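Local atomic coordinates of poly A polymerase (Aquifex aeolicus, PDB entry 4WBY), a protein that adds the terminal adenosine to tRNA ending in CC, using ATP and magnesium, to complete the CCA terminus. Residues Ile167-Leu181 and Glu221-Ile235. Sequence-based numbering, arbitrary orientation.
Sequences ILRALRFAGRLNFKL and EILELYRKYRVLEEI. With SO4 (sulfate ion), chain D.
With CG1 of Ile222 anti to its carbonyl carbon (chi1 -64°) and CG of Leu171 set the same way, each side chain is carried onto the other helix. Helices 167-177 and 221-228 form a two-helix packing, probably in the neck of this class II tRNA nucleotidyltransferase, running roughly antiparallel at 136° with their axes 8.3 Å apart. Gly175 permits that closeness: Ile222 CG1 lies 3.8 Å from Gly175 CA, where a CB would collide with it. Ile222 CD1 runs alongside CG of Arg172, the two chains pointing the same way. Leu225 rests CD1 on the same backbone, 3.4 Å from Leu171 O. Cutting Ile222 back to an alanine is likely to open a gap beside Gly175 and leave the aliphatic part of Arg172 without its neighbour.

Leu171 splits its methyls, CD1 turned to Tyr226 and CD2 to Tyr229, 3.7 Å from CD2 of that ring. One turn earlier, Leu168 lays CD2 over a face of Tyr226 and also meets Val231 CG2 at 3.6 Å, while its CD1 faces Ile235 CD1 tip to tip. Val231 N closes on Tyr226 O the Schellman motif that ends helix 221-228, with Arg230 at C-prime.

Helix 167-177 supplies much of the ATP-binding site. Arg172, tied through NE to Glu209, and Arg176, paired with Glu216, both hold a sulfate, probably from the crystallisation liquor, that Arg35 also binds. Arg172 NH1 reaches sulfate O3 almost straight, at 173°. The buried phenol of Tyr226 is satisfied by a water in its ring plane: OH donates to it over 2.6 Å, and the water passes a hydrogen to Leu168 O at 2.8 Å.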
ATOM      1  N   ILE A 167     -14.600   0.046  -5.752  1.00 11.85           N
ATOM      2  CA  ILE A 167     -14.111   0.070  -7.131  1.00 12.30           C
ATOM      3  C   ILE A 167     -12.581   0.078  -7.138  1.00 12.58           C
ATOM      4  O   ILE A 167     -11.938  -0.716  -7.832  1.00 14.05           O
ATOM      5  CB  ILE A 167     -14.641   1.302  -7.896  1.00 12.74           C
ATOM      6  CG1 ILE A 167     -16.167   1.224  -8.058  1.00 13.94           C
ATOM      7  CG2 ILE A 167     -13.935   1.475  -9.250  1.00 14.93           C
ATOM      8  CD1 ILE A 167     -16.799   2.547  -8.475  1.00 16.74           C
ATOM      9  N   LEU A 168     -11.997   0.991  -6.370  1.00 12.91           N
ATOM     10  CA  LEU A 168     -10.543   1.062  -6.276  1.00 12.68           C
ATOM     11  C   LEU A 168      -9.973  -0.166  -5.568  1.00 12.20           C
ATOM     12  O   LEU A 168      -8.935  -0.695  -5.982  1.00 14.09           O
ATOM     13  CB  LEU A 168     -10.100   2.348  -5.559  1.00 14.01           C
ATOM     14  CG  LEU A 168     -10.432   3.683  -6.231  1.00 16.88           C
ATOM     15  CD1 LEU A 168      -9.821   4.824  -5.428  1.00 19.95           C
ATOM     16  CD2 LEU A 168      -9.971   3.735  -7.681  1.00 20.53           C
ATOM     17  N   ARG A 169     -10.637  -0.616  -4.502  1.00 11.90           N
ATOM     18  CA  ARG A 169     -10.141  -1.770  -3.744  1.00 12.28           C
ATOM     19  C   ARG A 169     -10.087  -3.017  -4.625  1.00 11.77           C
ATOM     20  O   ARG A 169      -9.144  -3.803  -4.530  1.00 12.38           O
ATOM     21  CB  ARG A 169     -11.018  -2.049  -2.522  1.00 14.62           C
ATOM     22  CG  ARG A 169     -10.981  -0.965  -1.465  1.00 18.10           C
ATOM     23  CD  ARG A 169     -11.859  -1.323  -0.267  1.00 22.53           C
ATOM     24  NE  ARG A 169     -11.520  -2.609   0.326  1.00 26.05           N
ATOM     25  CZ  ARG A 169     -10.664  -2.774   1.331  1.00 27.93           C
ATOM     26  NH1 ARG A 169     -10.033  -1.729   1.858  1.00 28.07           N
ATOM     27  NH2 ARG A 169     -10.431  -3.993   1.805  1.00 27.98           N
ATOM     28  N   ALA A 170     -11.093  -3.191  -5.484  1.00 11.56           N
ATOM     29  CA  ALA A 170     -11.119  -4.349  -6.382  1.00 11.42           C
ATOM     30  C   ALA A 170      -9.863  -4.396  -7.230  1.00 11.35           C
ATOM     31  O   ALA A 170      -9.279  -5.462  -7.453  1.00 13.15           O
ATOM     32  CB  ALA A 170     -12.351  -4.314  -7.278  1.00 11.34           C
ATOM     33  N   LEU A 171      -9.449  -3.227  -7.706  1.00 12.26           N
ATOM     34  CA  LEU A 171      -8.305  -3.144  -8.596  1.00 12.67           C
ATOM     35  C   LEU A 171      -7.002  -3.329  -7.820  1.00 13.25           C
ATOM     36  O   LEU A 171      -6.044  -3.900  -8.343  1.00 13.07           O
ATOM     37  CB  LEU A 171      -8.330  -1.809  -9.349  1.00 13.06           C
ATOM     38  CG  LEU A 171      -9.633  -1.564 -10.126  1.00 12.86           C
ATOM     39  CD1 LEU A 171      -9.558  -0.281 -10.948  1.00 14.71           C
ATOM     40  CD2 LEU A 171      -9.984  -2.776 -11.000  1.00 15.29           C
ATOM     41  N   ARG A 172      -6.971  -2.881  -6.566  1.00 12.38           N
ATOM     42  CA  ARG A 172      -5.799  -3.141  -5.723  1.00 12.17           C
ATOM     43  C   ARG A 172      -5.601  -4.646  -5.513  1.00 12.95           C
ATOM     44  O   ARG A 172      -4.492  -5.159  -5.686  1.00 13.79           O
ATOM     45  CB  ARG A 172      -5.899  -2.434  -4.369  1.00 12.81           C
ATOM     46  CG  ARG A 172      -4.788  -2.852  -3.401  1.00 15.55           C
ATOM     47  CD  ARG A 172      -4.569  -1.827  -2.285  1.00 17.86           C
ATOM     48  NE  ARG A 172      -5.754  -1.585  -1.462  1.00 16.40           N
ATOM     49  CZ  ARG A 172      -6.064  -2.262  -0.364  1.00 16.91           C
ATOM     50  NH1 ARG A 172      -5.293  -3.256   0.057  1.00 21.42           N
ATOM     51  NH2 ARG A 172      -7.154  -1.941   0.321  1.00 18.97           N
ATOM     52  N   PHE A 173      -6.669  -5.364  -5.163  1.00 12.28           N
ATOM     53  CA  PHE A 173      -6.519  -6.803  -4.956  1.00 12.36           C
ATOM     54  C   PHE A 173      -6.251  -7.534  -6.268  1.00 12.53           C
ATOM     55  O   PHE A 173      -5.438  -8.462  -6.294  1.00 13.24           O
ATOM     56  CB  PHE A 173      -7.742  -7.389  -4.242  1.00 12.67           C
ATOM     57  CG  PHE A 173      -7.875  -6.916  -2.820  1.00 13.13           C
ATOM     58  CD1 PHE A 173      -6.854  -7.140  -1.904  1.00 17.27           C
ATOM     59  CD2 PHE A 173      -8.998  -6.226  -2.402  1.00 15.99           C
ATOM     60  CE1 PHE A 173      -6.961  -6.698  -0.588  1.00 16.53           C
ATOM     61  CE2 PHE A 173      -9.116  -5.791  -1.091  1.00 18.31           C
ATOM     62  CZ  PHE A 173      -8.093  -6.021  -0.181  1.00 17.34           C
ATOM     63  N   ALA A 174      -6.901  -7.112  -7.354  1.00 12.46           N
ATOM     64  CA  ALA A 174      -6.641  -7.747  -8.652  1.00 12.24           C
ATOM     65  C   ALA A 174      -5.168  -7.595  -9.038  1.00 12.39           C
ATOM     66  O   ALA A 174      -4.524  -8.562  -9.460  1.00 13.60           O
ATOM     67  CB  ALA A 174      -7.551  -7.167  -9.746  1.00 13.28           C
ATOM     68  N   GLY A 175      -4.625  -6.391  -8.879  1.00 12.79           N
ATOM     69  CA  GLY A 175      -3.236  -6.152  -9.237  1.00 13.11           C
ATOM     70  C   GLY A 175      -2.256  -6.839  -8.296  1.00 14.01           C
ATOM     71  O   GLY A 175      -1.252  -7.407  -8.735  1.00 15.14           O
ATOM     72  N   ARG A 176      -2.535  -6.790  -6.993  1.00 12.96           N
ATOM     73  CA  ARG A 176      -1.686  -7.471  -6.017  1.00 13.83           C
ATOM     74  C   ARG A 176      -1.547  -8.952  -6.325  1.00 13.91           C
ATOM     75  O   ARG A 176      -0.457  -9.509  -6.267  1.00 15.97           O
ATOM     76  CB  ARG A 176      -2.250  -7.312  -4.603  1.00 14.11           C
ATOM     77  CG  ARG A 176      -1.475  -8.106  -3.558  1.00 14.33           C
ATOM     78  CD  ARG A 176      -2.210  -8.233  -2.234  1.00 15.05           C
ATOM     79  NE  ARG A 176      -2.350  -6.949  -1.558  1.00 15.84           N
ATOM     80  CZ  ARG A 176      -2.966  -6.788  -0.392  1.00 15.68           C
ATOM     81  NH1 ARG A 176      -3.512  -7.835   0.222  1.00 19.64           N
ATOM     82  NH2 ARG A 176      -3.046  -5.586   0.153  1.00 18.02           N
ATOM     83  N   LEU A 177      -2.671  -9.583  -6.656  1.00 12.81           N
ATOM     84  CA  LEU A 177      -2.736 -11.038  -6.734  1.00 13.27           C
ATOM     85  C   LEU A 177      -2.659 -11.572  -8.154  1.00 13.71           C
ATOM     86  O   LEU A 177      -2.648 -12.788  -8.351  1.00 14.83           O
ATOM     87  CB  LEU A 177      -4.029 -11.539  -6.082  1.00 14.04           C
ATOM     88  CG  LEU A 177      -4.228 -11.148  -4.616  1.00 14.60           C
ATOM     89  CD1 LEU A 177      -5.632 -11.511  -4.157  1.00 17.25           C
ATOM     90  CD2 LEU A 177      -3.166 -11.803  -3.727  1.00 18.21           C
ATOM     91  N   ASN A 178      -2.614 -10.672  -9.137  1.00 14.47           N
ATOM     92  CA  ASN A 178      -2.741 -11.057 -10.550  1.00 15.03           C
ATOM     93  C   ASN A 178      -4.020 -11.867 -10.750  1.00 13.30           C
ATOM     94  O   ASN A 178      -4.015 -12.940 -11.369  1.00 15.70           O
ATOM     95  CB  ASN A 178      -1.516 -11.841 -11.038  1.00 15.49           C
ATOM     96  CG  ASN A 178      -1.464 -11.965 -12.551  1.00 16.05           C
ATOM     97  OD1 ASN A 178      -2.029 -11.142 -13.273  1.00 18.50           O
ATOM     98  ND2 ASN A 178      -0.807 -13.013 -13.037  1.00 22.03           N
ATOM     99  N   PHE A 179      -5.111 -11.337 -10.204  1.00 12.67           N
ATOM    100  CA  PHE A 179      -6.447 -11.904 -10.386  1.00 13.05           C
ATOM    101  C   PHE A 179      -7.211 -11.055 -11.406  1.00 14.20           C
ATOM    102  O   PHE A 179      -6.863  -9.893 -11.654  1.00 16.53           O
ATOM    103  CB  PHE A 179      -7.254 -11.936  -9.078  1.00 12.64           C
ATOM    104  CG  PHE A 179      -6.907 -13.064  -8.123  1.00 11.79           C
ATOM    105  CD1 PHE A 179      -5.727 -13.787  -8.226  1.00 12.19           C
ATOM    106  CD2 PHE A 179      -7.804 -13.399  -7.109  1.00 12.19           C
ATOM    107  CE1 PHE A 179      -5.444 -14.818  -7.314  1.00 13.03           C
ATOM    108  CE2 PHE A 179      -7.538 -14.430  -6.207  1.00 13.74           C
ATOM    109  CZ  PHE A 179      -6.350 -15.135  -6.310  1.00 14.35           C
ATOM    110  N   LYS A 180      -8.286 -11.625 -11.945  1.00 15.25           N
ATOM    111  CA  LYS A 180      -9.196 -10.897 -12.815  1.00 14.91           C
ATOM    112  C   LYS A 180     -10.506 -10.617 -12.095  1.00 14.10           C
ATOM    113  O   LYS A 180     -10.890 -11.354 -11.196  1.00 15.37           O
ATOM    114  CB  LYS A 180      -9.462 -11.693 -14.090  1.00 21.86           C
ATOM    115  CG  LYS A 180      -8.240 -11.824 -14.995  1.00 31.06           C
ATOM    116  CD  LYS A 180      -8.584 -12.501 -16.313  1.00 42.26           C
ATOM    117  CE  LYS A 180      -9.627 -11.708 -17.095  1.00 51.33           C
ATOM    118  NZ  LYS A 180      -9.191 -10.305 -17.356  1.00 56.05           N
ATOM    119  N   LEU A 181     -11.197  -9.552 -12.484  1.00 14.41           N
ATOM    120  CA  LEU A 181     -12.570  -9.365 -12.039  1.00 12.82           C
ATOM    121  C   LEU A 181     -13.471 -10.449 -12.621  1.00 13.72           C
ATOM    122  O   LEU A 181     -13.301 -10.852 -13.779  1.00 15.45           O
ATOM    123  CB  LEU A 181     -13.092  -7.984 -12.449  1.00 13.40           C
ATOM    124  CG  LEU A 181     -12.268  -6.775 -12.013  1.00 14.88           C
ATOM    125  CD1 LEU A 181     -12.889  -5.517 -12.595  1.00 17.80           C
ATOM    126  CD2 LEU A 181     -12.226  -6.729 -10.505  1.00 17.38           C
ATOM    127  N   GLU A 221       1.010  -2.490 -11.765  1.00 16.55           N
ATOM    128  CA  GLU A 221      -0.083  -3.300 -12.292  1.00 16.25           C
ATOM    129  C   GLU A 221      -1.434  -2.732 -11.871  1.00 15.86           C
ATOM    130  O   GLU A 221      -2.406  -2.760 -12.638  1.00 16.42           O
ATOM    131  CB  GLU A 221       0.038  -4.751 -11.825  1.00 17.48           C
ATOM    132  CG  GLU A 221       1.105  -5.558 -12.561  1.00 19.75           C
ATOM    133  CD  GLU A 221       2.513  -5.397 -12.014  1.00 23.22           C
ATOM    134  OE1 GLU A 221       2.723  -4.601 -11.073  1.00 20.97           O
ATOM    135  OE2 GLU A 221       3.419  -6.082 -12.547  1.00 25.53           O
ATOM    136  N   ILE A 222      -1.501  -2.224 -10.646  1.00 14.75           N
ATOM    137  CA  ILE A 222      -2.732  -1.618 -10.166  1.00 14.52           C
ATOM    138  C   ILE A 222      -3.036  -0.349 -10.969  1.00 14.19           C
ATOM    139  O   ILE A 222      -4.186  -0.113 -11.352  1.00 14.98           O
ATOM    140  CB  ILE A 222      -2.650  -1.317  -8.661  1.00 13.41           C
ATOM    141  CG1 ILE A 222      -2.516  -2.629  -7.870  1.00 14.79           C
ATOM    142  CG2 ILE A 222      -3.870  -0.536  -8.183  1.00 14.52           C
ATOM    143  CD1 ILE A 222      -2.107  -2.439  -6.411  1.00 16.39           C
ATOM    144  N   LEU A 223      -2.010   0.457 -11.244  1.00 14.89           N
ATOM    145  CA  LEU A 223      -2.187   1.643 -12.076  1.00 16.12           C
ATOM    146  C   LEU A 223      -2.679   1.289 -13.480  1.00 15.58           C
ATOM    147  O   LEU A 223      -3.479   2.023 -14.055  1.00 15.90           O
ATOM    148  CB  LEU A 223      -0.888   2.452 -12.176  1.00 15.19           C
ATOM    149  CG  LEU A 223      -0.510   3.183 -10.883  1.00 16.50           C
ATOM    150  CD1 LEU A 223       0.858   3.853 -11.017  1.00 19.11           C
ATOM    151  CD2 LEU A 223      -1.577   4.195 -10.481  1.00 17.22           C
ATOM    152  N   GLU A 224      -2.198   0.181 -14.045  1.00 15.23           N
ATOM    153  CA  GLU A 224      -2.709  -0.253 -15.346  1.00 16.83           C
ATOM    154  C   GLU A 224      -4.201  -0.579 -15.280  1.00 15.57           C
ATOM    155  O   GLU A 224      -4.946  -0.303 -16.221  1.00 17.20           O
ATOM    156  CB  GLU A 224      -1.938  -1.465 -15.870  1.00 18.84           C
ATOM    157  CG  GLU A 224      -0.567  -1.133 -16.449  1.00 21.70           C
ATOM    158  CD  GLU A 224      -0.626  -0.622 -17.887  1.00 24.46           C
ATOM    159  OE1 GLU A 224      -1.687  -0.111 -18.321  1.00 25.72           O
ATOM    160  OE2 GLU A 224       0.403  -0.742 -18.587  1.00 26.34           O
ATOM    161  N   LEU A 225      -4.643  -1.159 -14.163  1.00 15.02           N
ATOM    162  CA  LEU A 225      -6.067  -1.418 -13.972  1.00 13.80           C
ATOM    163  C   LEU A 225      -6.827  -0.100 -13.778  1.00 14.37           C
ATOM    164  O   LEU A 225      -7.926   0.067 -14.306  1.00 15.52           O
ATOM    165  CB  LEU A 225      -6.299  -2.361 -12.780  1.00 14.63           C
ATOM    166  CG  LEU A 225      -5.797  -3.791 -13.013  1.00 15.15           C
ATOM    167  CD1 LEU A 225      -5.697  -4.560 -11.711  1.00 17.87           C
ATOM    168  CD2 LEU A 225      -6.687  -4.533 -14.004  1.00 21.19           C
ATOM    169  N   TYR A 226      -6.241   0.837 -13.029  1.00 13.39           N
ATOM    170  CA  TYR A 226      -6.840   2.160 -12.900  1.00 13.88           C
ATOM    171  C   TYR A 226      -7.058   2.778 -14.285  1.00 14.69           C
ATOM    172  O   TYR A 226      -8.094   3.389 -14.564  1.00 15.88           O
ATOM    173  CB  TYR A 226      -5.956   3.107 -12.087  1.00 14.58           C
ATOM    174  CG  TYR A 226      -5.997   3.019 -10.574  1.00 14.15           C
ATOM    175  CD1 TYR A 226      -6.544   1.937  -9.899  1.00 14.41           C
ATOM    176  CD2 TYR A 226      -5.456   4.050  -9.822  1.00 18.04           C
ATOM    177  CE1 TYR A 226      -6.552   1.897  -8.495  1.00 14.60           C
ATOM    178  CE2 TYR A 226      -5.453   4.025  -8.454  1.00 18.84           C
ATOM    179  CZ  TYR A 226      -6.000   2.955  -7.787  1.00 15.78           C
ATOM    180  OH  TYR A 226      -5.983   2.988  -6.413  1.00 16.80           O
ATOM    181  N   ARG A 227      -6.049   2.641 -15.143  1.00 14.66           N
ATOM    182  CA  ARG A 227      -6.125   3.166 -16.501  1.00 15.55           C
ATOM    183  C   ARG A 227      -7.232   2.467 -17.297  1.00 15.67           C
ATOM    184  O   ARG A 227      -8.074   3.125 -17.917  1.00 17.46           O
ATOM    185  CB  ARG A 227      -4.775   3.011 -17.206  1.00 15.81           C
ATOM    186  CG  ARG A 227      -4.704   3.683 -18.568  1.00 18.26           C
ATOM    187  CD  ARG A 227      -3.282   3.685 -19.107  1.00 20.63           C
ATOM    188  NE  ARG A 227      -2.840   2.359 -19.538  1.00 27.53           N
ATOM    189  CZ  ARG A 227      -2.962   1.897 -20.779  1.00 32.51           C
ATOM    190  NH1 ARG A 227      -3.530   2.645 -21.713  1.00 34.78           N
ATOM    191  NH2 ARG A 227      -2.524   0.683 -21.080  1.00 33.18           N
ATOM    192  N   LYS A 228      -7.232   1.136 -17.267  1.00 16.85           N
ATOM    193  CA  LYS A 228      -8.223   0.347 -17.993  1.00 18.34           C
ATOM    194  C   LYS A 228      -9.662   0.739 -17.651  1.00 16.45           C
ATOM    195  O   LYS A 228     -10.516   0.814 -18.544  1.00 19.15           O
ATOM    196  CB  LYS A 228      -8.015  -1.144 -17.714  1.00 18.84           C
ATOM    197  CG  LYS A 228      -9.009  -2.067 -18.409  1.00 21.48           C
ATOM    198  CD  LYS A 228      -8.644  -3.527 -18.179  1.00 24.37           C
ATOM    199  CE  LYS A 228      -9.663  -4.465 -18.805  1.00 28.25           C
ATOM    200  NZ  LYS A 228      -9.200  -5.881 -18.825  1.00 34.64           N
ATOM    201  N   TYR A 229      -9.923   0.977 -16.364  1.00 15.72           N
ATOM    202  CA  TYR A 229     -11.283   1.248 -15.906  1.00 16.36           C
ATOM    203  C   TYR A 229     -11.560   2.733 -15.683  1.00 17.22           C
ATOM    204  O   TYR A 229     -12.620   3.103 -15.166  1.00 18.72           O
ATOM    205  CB  TYR A 229     -11.577   0.424 -14.646  1.00 16.58           C
ATOM    206  CG  TYR A 229     -11.576  -1.051 -14.974  1.00 15.01           C
ATOM    207  CD1 TYR A 229     -12.559  -1.595 -15.799  1.00 16.60           C
ATOM    208  CD2 TYR A 229     -10.575  -1.894 -14.505  1.00 16.34           C
ATOM    209  CE1 TYR A 229     -12.552  -2.951 -16.135  1.00 17.20           C
ATOM    210  CE2 TYR A 229     -10.563  -3.243 -14.826  1.00 17.98           C
ATOM    211  CZ  TYR A 229     -11.549  -3.768 -15.640  1.00 17.36           C
ATOM    212  OH  TYR A 229     -11.524  -5.110 -15.959  1.00 19.25           O
ATOM    213  N   ARG A 230     -10.611   3.572 -16.095  1.00 17.01           N
ATOM    214  CA  ARG A 230     -10.794   5.026 -16.162  1.00 17.62           C
ATOM    215  C   ARG A 230     -11.136   5.650 -14.817  1.00 15.27           C
ATOM    216  O   ARG A 230     -11.956   6.572 -14.738  1.00 18.13           O
ATOM    217  CB  ARG A 230     -11.886   5.376 -17.177  1.00 22.40           C
ATOM    218  CG  ARG A 230     -11.656   4.777 -18.555  1.00 29.12           C
ATOM    219  CD  ARG A 230     -12.811   5.098 -19.488  1.00 36.02           C
ATOM    220  NE  ARG A 230     -12.707   4.398 -20.764  1.00 40.47           N
ATOM    221  CZ  ARG A 230     -12.102   4.894 -21.837  1.00 45.15           C
ATOM    222  NH1 ARG A 230     -11.538   6.092 -21.784  1.00 46.29           N
ATOM    223  NH2 ARG A 230     -12.057   4.191 -22.961  1.00 46.95           N
ATOM    224  N   VAL A 231     -10.489   5.185 -13.753  1.00 14.52           N
ATOM    225  CA  VAL A 231     -10.889   5.652 -12.438  1.00 14.77           C
ATOM    226  C   VAL A 231     -10.239   6.981 -12.024  1.00 16.09           C
ATOM    227  O   VAL A 231     -10.896   7.786 -11.372  1.00 17.17           O
ATOM    228  CB  VAL A 231     -10.615   4.593 -11.351  1.00 18.71           C
ATOM    229  CG1 VAL A 231     -11.307   3.270 -11.694  1.00 18.32           C
ATOM    230  CG2 VAL A 231      -9.147   4.374 -11.164  1.00 21.36           C
ATOM    231  N   LEU A 232      -8.982   7.236 -12.406  1.00 17.06           N
ATOM    232  CA  LEU A 232      -8.296   8.442 -11.921  1.00 18.25           C
ATOM    233  C   LEU A 232      -8.919   9.712 -12.497  1.00 18.53           C
ATOM    234  O   LEU A 232      -8.907  10.767 -11.860  1.00 22.06           O
ATOM    235  CB  LEU A 232      -6.805   8.407 -12.253  1.00 19.70           C
ATOM    236  CG  LEU A 232      -5.983   7.398 -11.454  1.00 21.09           C
ATOM    237  CD1 LEU A 232      -4.554   7.338 -11.981  1.00 21.44           C
ATOM    238  CD2 LEU A 232      -6.006   7.736  -9.963  1.00 23.16           C
ATOM    239  N   GLU A 233      -9.493   9.591 -13.692  1.00 20.25           N
ATOM    240  CA  GLU A 233     -10.182  10.703 -14.337  1.00 21.81           C
ATOM    241  C   GLU A 233     -11.395  11.174 -13.531  1.00 20.59           C
ATOM    242  O   GLU A 233     -11.838  12.316 -13.673  1.00 24.20           O
ATOM    243  CB  GLU A 233     -10.613  10.303 -15.754  1.00 20.85           C
ATOM    244  CG  GLU A 233      -9.444  10.025 -16.709  1.00 22.13           C
ATOM    245  CD  GLU A 233      -8.974   8.568 -16.723  1.00 22.00           C
ATOM    246  OE1 GLU A 233      -9.139   7.840 -15.710  1.00 20.86           O
ATOM    247  OE2 GLU A 233      -8.432   8.151 -17.771  1.00 24.84           O
ATOM    248  N   GLU A 234     -11.916  10.289 -12.681  1.00 19.81           N
ATOM    249  CA  GLU A 234     -13.064  10.594 -11.833  1.00 20.99           C
ATOM    250  C   GLU A 234     -12.666  11.235 -10.515  1.00 20.21           C
ATOM    251  O   GLU A 234     -13.527  11.717  -9.774  1.00 22.94           O
ATOM    252  CB  GLU A 234     -13.857   9.320 -11.527  1.00 23.16           C
ATOM    253  CG  GLU A 234     -14.374   8.603 -12.750  1.00 24.74           C
ATOM    254  CD  GLU A 234     -15.332   9.456 -13.523  1.00 28.85           C
ATOM    255  OE1 GLU A 234     -16.423   9.750 -12.980  1.00 27.89           O
ATOM    256  OE2 GLU A 234     -14.986   9.852 -14.660  1.00 29.91           O
ATOM    257  N   ILE A 235     -11.373  11.203 -10.209  1.00 20.31           N
ATOM    258  CA  ILE A 235     -10.893  11.582  -8.883  1.00 20.93           C
ATOM    259  C   ILE A 235      -9.973  12.798  -8.908  1.00 22.17           C
ATOM    260  O   ILE A 235     -10.130  13.726  -8.115  1.00 23.49           O
ATOM    261  CB  ILE A 235     -10.155  10.405  -8.220  1.00 21.67           C
ATOM    262  CG1 ILE A 235     -11.085   9.194  -8.122  1.00 22.19           C
ATOM    263  CG2 ILE A 235      -9.657  10.797  -6.828  1.00 24.88           C
ATOM    264  CD1 ILE A 235     -10.395   7.942  -7.627  1.00 21.88           C
TER
HETATM  265  S   SO4 D2003      -5.715  -5.908   3.304  1.00 35.33           S
HETATM  266  O1  SO4 D2003      -6.701  -6.993   3.465  1.00 38.78           O
HETATM  267  O2  SO4 D2003      -4.555  -6.458   2.609  1.00 35.17           O
HETATM  268  O3  SO4 D2003      -6.277  -4.786   2.552  1.00 38.42           O
HETATM  269  O4  SO4 D2003      -5.303  -5.464   4.632  1.00 40.48           O
HETATM  270  O   HOH W   1      -6.722   0.820  -5.143  1.00 15.62           O
HETATM  271  O   HOH W   2     -10.364  -7.938 -14.870  1.00 25.70           O